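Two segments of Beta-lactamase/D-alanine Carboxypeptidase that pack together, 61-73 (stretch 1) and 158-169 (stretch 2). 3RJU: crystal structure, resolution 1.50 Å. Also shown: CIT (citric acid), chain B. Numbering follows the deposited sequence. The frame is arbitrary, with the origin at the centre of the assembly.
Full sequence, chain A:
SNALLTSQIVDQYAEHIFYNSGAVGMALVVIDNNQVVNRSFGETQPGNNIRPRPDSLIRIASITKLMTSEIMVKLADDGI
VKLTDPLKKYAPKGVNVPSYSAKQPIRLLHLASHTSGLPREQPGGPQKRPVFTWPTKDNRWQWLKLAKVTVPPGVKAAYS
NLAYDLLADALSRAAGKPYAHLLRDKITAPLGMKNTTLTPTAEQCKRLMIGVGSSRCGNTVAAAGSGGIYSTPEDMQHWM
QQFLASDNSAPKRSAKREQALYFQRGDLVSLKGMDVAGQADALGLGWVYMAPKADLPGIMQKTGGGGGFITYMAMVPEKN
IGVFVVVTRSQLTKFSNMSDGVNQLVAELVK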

# COMPACT_ATOMS: atom_id res chain seq x y z
N ALA A 61 -2.94 -5.38 2.45
CA ALA A 61 -2.19 -5.85 1.29
C ALA A 61 -1.20 -4.76 0.87
O ALA A 61 -0.54 -4.19 1.73
CB ALA A 61 -3.14 -6.25 0.13
N SER A 62 -1.12 -4.43 -0.41
CA SER A 62 -0.04 -3.56 -0.90
C SER A 62 -0.13 -2.08 -0.51
O SER A 62 0.76 -1.29 -0.85
CB SER A 62 0.16 -3.72 -2.41
OG SER A 62 0.57 -5.04 -2.71
N ILE A 63 -1.17 -1.68 0.21
CA ILE A 63 -1.13 -0.35 0.83
C ILE A 63 0.12 -0.31 1.74
O ILE A 63 0.69 0.75 2.00
CB ILE A 63 -2.43 -0.04 1.65
CG1 ILE A 63 -3.67 -0.10 0.74
CG2 ILE A 63 -2.35 1.31 2.30
CD1 ILE A 63 -3.65 0.84 -0.43
N THR A 64 0.54 -1.50 2.18
CA THR A 64 1.77 -1.67 2.96
C THR A 64 2.95 -0.95 2.30
O THR A 64 3.77 -0.35 3.00
CB THR A 64 2.14 -3.18 3.08
OG1 THR A 64 1.15 -3.85 3.87
CG2 THR A 64 3.52 -3.36 3.76
N LYS A 65 3.04 -1.00 0.98
CA LYS A 65 4.17 -0.38 0.27
C LYS A 65 4.27 1.12 0.52
O LYS A 65 5.38 1.66 0.57
CB LYS A 65 4.05 -0.63 -1.23
CG LYS A 65 4.20 -2.10 -1.61
CD LYS A 65 4.19 -2.29 -3.12
CE LYS A 65 4.50 -3.72 -3.54
NZ LYS A 65 3.45 -4.69 -3.08
N LEU A 66 3.13 1.79 0.70
CA LEU A 66 3.16 3.23 1.02
C LEU A 66 3.82 3.50 2.36
O LEU A 66 4.48 4.52 2.56
CB LEU A 66 1.74 3.82 1.02
CG LEU A 66 0.92 3.59 -0.26
CD1 LEU A 66 -0.43 4.30 -0.11
CD2 LEU A 66 1.70 4.10 -1.47
N MSE A 67 3.63 2.58 3.30
CA MSE A 67 4.28 2.70 4.60
C MSE A 67 5.78 2.38 4.53
O MSE A 67 6.58 3.01 5.21
CB MSE A 67 3.56 1.83 5.64
CG MSE A 67 2.12 2.30 5.86
SE MSE A 67 1.15 1.34 7.20
CE MSE A 67 -0.64 2.07 6.84
N THR A 68 6.16 1.40 3.72
CA THR A 68 7.58 1.13 3.51
C THR A 68 8.26 2.36 2.93
O THR A 68 9.31 2.78 3.41
CB THR A 68 7.78 -0.05 2.57
OG1 THR A 68 6.90 -1.11 2.99
CG2 THR A 68 9.23 -0.54 2.61
N SER A 69 7.66 2.96 1.91
CA SER A 69 8.23 4.20 1.36
C SER A 69 8.21 5.35 2.36
O SER A 69 9.15 6.17 2.40
CB SER A 69 7.55 4.58 0.04
OG SER A 69 8.09 3.76 -1.00
N GLU A 70 7.17 5.42 3.18
CA GLU A 70 7.11 6.42 4.25
C GLU A 70 8.32 6.30 5.18
O GLU A 70 8.99 7.29 5.50
CB GLU A 70 5.83 6.29 5.08
CG GLU A 70 5.85 7.22 6.32
CD GLU A 70 4.55 7.31 7.08
OE1 GLU A 70 3.68 6.50 6.83
OE2 GLU A 70 4.42 8.19 7.97
N ILE A 71 8.59 5.08 5.62
CA ILE A 71 9.74 4.82 6.48
C ILE A 71 11.05 5.18 5.78
O ILE A 71 11.93 5.80 6.40
CB ILE A 71 9.72 3.37 7.00
CG1 ILE A 71 8.54 3.20 7.96
CG2 ILE A 71 11.05 3.00 7.70
CD1 ILE A 71 8.26 1.77 8.35
N MSE A 72 11.19 4.81 4.51
CA MSE A 72 12.39 5.19 3.77
C MSE A 72 12.56 6.72 3.75
O MSE A 72 13.64 7.24 4.00
CB MSE A 72 12.34 4.65 2.34
CG MSE A 72 13.58 5.01 1.52
SE MSE A 72 13.38 4.49 -0.35
CE MSE A 72 11.86 5.64 -0.79
N VAL A 73 11.48 7.44 3.45
CA VAL A 73 11.54 8.89 3.38
C VAL A 73 11.89 9.49 4.76
O VAL A 73 12.71 10.42 4.86
CB VAL A 73 10.22 9.46 2.82
CG1 VAL A 73 10.09 10.96 3.08
CG2 VAL A 73 10.11 9.14 1.33
C1 CIT B . -3.16 -8.25 -8.23
O1 CIT B . -4.02 -8.83 -7.52
O2 CIT B . -2.35 -8.96 -8.85
C2 CIT B . -3.09 -6.75 -8.33
C3 CIT B . -2.04 -6.20 -7.36
O7 CIT B . -0.74 -6.69 -7.76
C4 CIT B . -2.33 -6.66 -5.92
C5 CIT B . -1.32 -6.10 -4.93
O3 CIT B . -1.60 -5.99 -3.72
O4 CIT B . -0.18 -5.76 -5.33
C6 CIT B . -2.04 -4.69 -7.46
O5 CIT B . -2.97 -4.04 -6.94
O6 CIT B . -1.11 -4.11 -8.09
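Stretch 2 (158-169) AYSNLAYDLLAD

Stretch 2 lies on stretch 1 as a loop followed by a helix, making a contact that is polar at its start, around the Lys-65 amine, and mostly apolar further along the two helices. Ala-158 is in a strand conformation, and Tyr-159 and Ser-160 are loop. The helix that follows includes 162-169 and continues beyond the stretch. Before it, Ser-160 caps the turn: its OG accepts from Ala-163 N at 2.9 Å. The chain then runs in broadly the same direction as helix 64-73. The two axes cross at 36° and approach to 10.1 Å.

The register follows from this direction. The CA atoms of Ser-62 and Asn-161 are 8.4 Å apart, those of Lys-65 and Tyr-164 6.8 Å, and those of Thr-68 and Ala-168 6.4 Å. The backbones therefore draw closer along the contact.

Tyr-159 and Asn-161 have sideways CA-to-CB bonds, but their side-chain ends come nearer to stretch 1. Lys-65 NZ donates to Asn-161 OD1 at 2.7 Å and to Tyr-159 OH at 2.9 Å. Within stretch 1, Lys-65 NZ also donates to Ser-62 OG at 2.9 Å. Citrate, probably from the crystallisation liquor, extends this polar cluster: Ser-62 OG donates to CIT O3 at 2.6 Å.

Tyr-164 points toward stretch 1. Its ring lies against the aliphatic part of Lys-65, with Lys-65 CG 3.7 Å from the ring centroid of Tyr-164 in a CH-pi contact over the face. Thr-68 CB meets the ring edge at Tyr-164 CD1, 3.8 Å away. The hydroxyl is also held, since Ser-69 OG donates to Tyr-164 OH at 2.9 Å.

One turn further, Leu-167 also points toward stretch 1. Its CD2 is 3.8 Å from Thr-68 CG2, and Leu-167 CD1 is 4.0 Å from SE of selenomethionine Met-72.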

# COMPACT_ATOMS: atom_id res chain seq x y z
N ALA A 158 8.26 -2.65 -13.36
CA ALA A 158 7.62 -3.96 -13.27
C ALA A 158 7.30 -4.14 -11.82
O ALA A 158 8.19 -4.30 -10.99
CB ALA A 158 8.54 -5.05 -13.77
N TYR A 159 6.01 -4.09 -11.50
CA TYR A 159 5.55 -4.11 -10.12
C TYR A 159 6.18 -5.29 -9.41
O TYR A 159 6.14 -6.43 -9.91
CB TYR A 159 4.05 -4.26 -10.12
CG TYR A 159 3.41 -4.15 -8.77
CD1 TYR A 159 3.12 -2.90 -8.23
CD2 TYR A 159 3.07 -5.29 -8.04
CE1 TYR A 159 2.49 -2.77 -7.00
CE2 TYR A 159 2.45 -5.17 -6.79
CZ TYR A 159 2.15 -3.91 -6.28
OH TYR A 159 1.52 -3.79 -5.07
N SER A 160 6.72 -5.04 -8.22
CA SER A 160 7.42 -6.09 -7.49
C SER A 160 7.13 -6.08 -5.99
O SER A 160 7.18 -5.03 -5.33
CB SER A 160 8.94 -6.01 -7.75
OG SER A 160 9.61 -6.99 -6.98
N ASN A 161 6.77 -7.26 -5.49
CA ASN A 161 6.70 -7.52 -4.06
C ASN A 161 8.09 -7.80 -3.49
O ASN A 161 8.47 -7.20 -2.47
CB ASN A 161 5.75 -8.67 -3.80
CG ASN A 161 4.31 -8.30 -4.15
OD1 ASN A 161 3.90 -7.16 -3.95
ND2 ASN A 161 3.55 -9.26 -4.68
N LEU A 162 8.83 -8.68 -4.15
CA LEU A 162 10.20 -9.01 -3.75
C LEU A 162 11.03 -7.74 -3.49
O LEU A 162 11.68 -7.63 -2.45
CB LEU A 162 10.88 -9.83 -4.83
CG LEU A 162 12.36 -10.11 -4.63
CD1 LEU A 162 12.58 -10.86 -3.30
CD2 LEU A 162 12.91 -10.90 -5.83
N ALA A 163 11.04 -6.82 -4.44
CA ALA A 163 11.83 -5.61 -4.30
C ALA A 163 11.45 -4.80 -3.06
O ALA A 163 12.32 -4.22 -2.40
CB ALA A 163 11.73 -4.75 -5.59
N TYR A 164 10.15 -4.73 -2.76
CA TYR A 164 9.68 -3.99 -1.60
C TYR A 164 10.04 -4.65 -0.26
O TYR A 164 10.29 -3.96 0.73
CB TYR A 164 8.17 -3.71 -1.69
CG TYR A 164 7.89 -2.27 -2.04
CD1 TYR A 164 7.75 -1.32 -1.04
CD2 TYR A 164 7.82 -1.85 -3.37
CE1 TYR A 164 7.52 0.01 -1.34
CE2 TYR A 164 7.60 -0.51 -3.69
CZ TYR A 164 7.44 0.41 -2.65
OH TYR A 164 7.22 1.74 -2.94
N ASP A 165 10.09 -5.98 -0.23
CA ASP A 165 10.55 -6.64 0.99
C ASP A 165 12.08 -6.49 1.15
O ASP A 165 12.57 -6.29 2.27
CB ASP A 165 10.08 -8.09 1.01
CG ASP A 165 8.58 -8.17 1.14
OD1 ASP A 165 8.06 -7.44 2.02
OD2 ASP A 165 7.93 -8.92 0.37
N LEU A 166 12.81 -6.55 0.04
CA LEU A 166 14.24 -6.21 0.11
C LEU A 166 14.44 -4.78 0.63
O LEU A 166 15.38 -4.52 1.37
CB LEU A 166 14.94 -6.40 -1.24
CG LEU A 166 15.06 -7.86 -1.71
CD1 LEU A 166 15.51 -7.93 -3.17
CD2 LEU A 166 16.02 -8.66 -0.81
N LEU A 167 13.58 -3.85 0.22
CA LEU A 167 13.65 -2.49 0.72
C LEU A 167 13.46 -2.46 2.23
O LEU A 167 14.22 -1.79 2.95
CB LEU A 167 12.61 -1.60 0.03
CG LEU A 167 12.53 -0.15 0.49
CD1 LEU A 167 13.88 0.57 0.37
CD2 LEU A 167 11.44 0.59 -0.30
N ALA A 168 12.45 -3.17 2.73
CA ALA A 168 12.21 -3.21 4.17
C ALA A 168 13.43 -3.77 4.87
O ALA A 168 13.84 -3.25 5.90
CB ALA A 168 10.98 -4.06 4.51
N ASP A 169 14.03 -4.82 4.29
CA ASP A 169 15.24 -5.42 4.87
C ASP A 169 16.36 -4.38 4.97
O ASP A 169 17.09 -4.30 5.99
CB ASP A 169 15.76 -6.58 4.00
CG ASP A 169 14.75 -7.73 3.85
OD1 ASP A 169 13.80 -7.86 4.66
OD2 ASP A 169 14.93 -8.52 2.90